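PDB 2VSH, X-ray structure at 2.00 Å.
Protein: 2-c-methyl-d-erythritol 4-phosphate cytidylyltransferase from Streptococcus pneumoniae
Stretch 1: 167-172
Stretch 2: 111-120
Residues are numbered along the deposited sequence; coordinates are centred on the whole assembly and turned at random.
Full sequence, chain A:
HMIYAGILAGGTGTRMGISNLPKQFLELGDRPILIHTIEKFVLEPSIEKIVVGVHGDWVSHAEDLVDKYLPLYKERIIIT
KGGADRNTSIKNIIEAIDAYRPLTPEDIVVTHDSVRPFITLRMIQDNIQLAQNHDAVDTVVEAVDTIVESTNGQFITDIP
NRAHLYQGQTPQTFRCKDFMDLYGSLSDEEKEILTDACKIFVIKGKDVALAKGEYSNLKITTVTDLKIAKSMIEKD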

# COMPACT_ATOMS: atom_id res chain seq x y z
N GLN A 167 0.02 7.50 -3.43
CA GLN A 167 -0.85 6.91 -2.42
C GLN A 167 -1.76 8.02 -1.87
O GLN A 167 -1.27 9.06 -1.39
CB GLN A 167 -0.05 6.26 -1.29
CG GLN A 167 -0.89 5.83 -0.09
CD GLN A 167 -0.06 5.60 1.16
OE1 GLN A 167 -0.17 6.35 2.14
NE2 GLN A 167 0.78 4.57 1.14
N GLY A 168 -3.06 7.79 -1.96
CA GLY A 168 -4.05 8.75 -1.50
C GLY A 168 -4.17 8.71 0.00
O GLY A 168 -4.28 7.64 0.58
N GLN A 169 -4.14 9.88 0.63
CA GLN A 169 -4.33 9.99 2.06
C GLN A 169 -5.50 10.93 2.30
O GLN A 169 -6.26 11.21 1.38
CB GLN A 169 -3.07 10.51 2.74
CG GLN A 169 -1.80 9.71 2.44
CD GLN A 169 -0.59 10.21 3.24
OE1 GLN A 169 -0.46 11.41 3.52
NE2 GLN A 169 0.28 9.28 3.63
N THR A 170 -5.64 11.41 3.53
CA THR A 170 -6.48 12.57 3.80
C THR A 170 -5.61 13.58 4.58
O THR A 170 -4.59 13.18 5.13
CB THR A 170 -7.83 12.20 4.49
OG1 THR A 170 -7.63 11.86 5.87
CG2 THR A 170 -8.56 11.07 3.74
N PRO A 171 -6.02 14.86 4.66
CA PRO A 171 -7.26 15.53 4.18
C PRO A 171 -7.63 15.51 2.70
O PRO A 171 -6.79 15.32 1.81
CB PRO A 171 -7.09 16.98 4.66
CG PRO A 171 -6.17 16.92 5.80
CD PRO A 171 -5.19 15.80 5.43
N GLN A 172 -8.93 15.67 2.47
CA GLN A 172 -9.49 16.01 1.18
C GLN A 172 -10.36 17.24 1.43
O GLN A 172 -11.25 17.22 2.29
CB GLN A 172 -10.31 14.84 0.62
CG GLN A 172 -9.49 13.58 0.45
CD GLN A 172 -10.25 12.41 -0.17
OE1 GLN A 172 -9.68 11.66 -0.96
NE2 GLN A 172 -11.51 12.25 0.19
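Stretch 2, residues 111-120: THDSVRPFIT

Stretch 2 meets stretch 1 as a short antiparallel strand pair that opens into a loop. Residues 111-113 are extended and continue a strand begun earlier in the chain; beyond them the backbone folds through two type I turns, Asp113 to Arg116 and Arg116 to Ile119, the first carrying a backbone hydrogen bond from Arg116 N to Asp113 O at 3.3 Å. Thr120 then caps the helix that follows. On the other side, stretch 1 turns a corner at Thr170, and the peptide bond before Pro171 is cis. The two stretches bury 419 Å² between them, both sides summed.

The register is fixed by backbone hydrogen bonds. Gln172 pairs with Thr111, their CA atoms 5.2 Å apart: Gln172 N donates to Thr111 O at 2.9 Å (156° at the hydrogen), and Thr111 N donates to Gln172 O at 3.0 Å (148°). This reciprocal pattern defines a hydrogen-bonded antiparallel pair, with both side chains on the same face of the sheet. Thr111, at chi1 71° (p), also brings OG1 to 2.6 Å from Gln172 O and donates to it, so that carbonyl accepts twice from one residue. One step along, Pro171 lies opposite His112 (CA to CA 4.6 Å). Proline has no amide hydrogen to offer, but Pro171 CA approaches Thr111 O at 3.0 Å in a CA-H...O contact, 129° at the hydrogen.

Side-chain polar contacts centre on Thr170, whose CA-to-CB bond points toward stretch 2. Its OG1 accepts from Asp113 N at 3.0 Å and 168°, a nearly linear bond, and lies 2.7 Å from His112 ND1. The other ring nitrogen, His112 NE2, donates to Arg116 O at 2.8 Å, tying the imidazole to the turn.

Arg116 makes a salt bridge from NE to Asp113 OD2, 2.9 Å, and its guanidinium lies against Gln169 and Thr170. One face of that group is covered by Gln169 CA, 3.7 Å from Arg116 NH2, and by Thr170 N, which finds no hydrogen-bonding partner in the model. A water extends the link: it accepts from Arg116 NH2 at 3.0 Å and lies within hydrogen-bonding distance of Gly168 O (2.9 Å) and Gln167 OE1 (2.8 Å).

An apolar contact forms near the end of the loop, where Ile119, with both chi angles t, extends CD1 to 3.4 Å from Pro171 CG.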

# COMPACT_ATOMS: atom_id res chain seq x y z
N THR A 111 -11.91 17.65 5.14
CA THR A 111 -12.31 16.31 5.54
C THR A 111 -11.10 15.42 5.82
O THR A 111 -10.09 15.50 5.13
CB THR A 111 -13.26 15.60 4.50
OG1 THR A 111 -12.52 15.25 3.32
CG2 THR A 111 -14.46 16.49 4.15
N HIS A 112 -11.22 14.57 6.85
CA HIS A 112 -10.07 13.79 7.31
C HIS A 112 -10.54 12.55 8.08
O HIS A 112 -11.49 12.63 8.87
CB HIS A 112 -9.16 14.67 8.20
CG HIS A 112 -7.88 14.00 8.60
ND1 HIS A 112 -6.88 13.71 7.69
CD2 HIS A 112 -7.44 13.56 9.80
CE1 HIS A 112 -5.87 13.13 8.33
NE2 HIS A 112 -6.19 13.01 9.61
N ASP A 113 -9.87 11.43 7.86
CA ASP A 113 -10.16 10.16 8.56
C ASP A 113 -9.91 10.30 10.06
O ASP A 113 -8.85 10.78 10.45
CB ASP A 113 -9.23 9.05 8.06
CG ASP A 113 -9.49 8.66 6.62
OD1 ASP A 113 -10.64 8.78 6.14
OD2 ASP A 113 -8.52 8.21 5.96
N SER A 114 -10.83 9.80 10.88
CA SER A 114 -10.62 9.78 12.34
C SER A 114 -9.40 8.97 12.76
O SER A 114 -8.77 9.28 13.76
CB SER A 114 -11.84 9.22 13.08
OG SER A 114 -12.04 7.88 12.69
N VAL A 115 -9.09 7.92 11.99
CA VAL A 115 -7.98 7.00 12.31
C VAL A 115 -6.64 7.40 11.69
O VAL A 115 -5.72 6.59 11.57
CB VAL A 115 -8.31 5.55 11.95
CG1 VAL A 115 -9.37 4.99 12.91
CG2 VAL A 115 -8.74 5.43 10.46
N ARG A 116 -6.54 8.67 11.33
CA ARG A 116 -5.28 9.25 10.90
C ARG A 116 -4.83 10.32 11.92
O ARG A 116 -4.90 11.51 11.64
CB ARG A 116 -5.41 9.86 9.51
CG ARG A 116 -5.37 8.83 8.37
CD ARG A 116 -5.26 9.52 7.03
NE ARG A 116 -5.64 8.63 5.93
CZ ARG A 116 -4.80 7.91 5.19
NH1 ARG A 116 -3.50 7.96 5.41
NH2 ARG A 116 -5.27 7.14 4.22
N PRO A 117 -4.37 9.87 13.11
CA PRO A 117 -4.03 10.84 14.18
C PRO A 117 -2.73 11.62 13.96
O PRO A 117 -2.45 12.56 14.74
CB PRO A 117 -3.94 9.97 15.43
CG PRO A 117 -3.58 8.61 14.94
CD PRO A 117 -4.13 8.48 13.53
N PHE A 118 -1.94 11.25 12.94
CA PHE A 118 -0.61 11.87 12.77
C PHE A 118 -0.59 13.00 11.75
O PHE A 118 0.48 13.41 11.29
CB PHE A 118 0.44 10.82 12.43
CG PHE A 118 0.54 9.73 13.46
CD1 PHE A 118 1.04 10.01 14.74
CD2 PHE A 118 0.13 8.44 13.16
CE1 PHE A 118 1.11 9.00 15.71
CE2 PHE A 118 0.21 7.42 14.13
CZ PHE A 118 0.71 7.70 15.39
N ILE A 119 -1.77 13.51 11.42
CA ILE A 119 -1.90 14.69 10.57
C ILE A 119 -1.22 15.83 11.32
O ILE A 119 -1.23 15.86 12.56
CB ILE A 119 -3.40 15.01 10.27
CG1 ILE A 119 -3.55 16.21 9.31
CG2 ILE A 119 -4.20 15.14 11.61
CD1 ILE A 119 -4.98 16.59 9.00
N THR A 120 -0.65 16.78 10.58
CA THR A 120 0.07 17.90 11.15
C THR A 120 -0.62 19.20 10.73
O THR A 120 -1.40 19.23 9.77
CB THR A 120 1.53 17.93 10.65
OG1 THR A 120 1.54 18.12 9.23
CG2 THR A 120 2.29 16.62 11.01
O HOH W 1 -2.96 6.07 2.61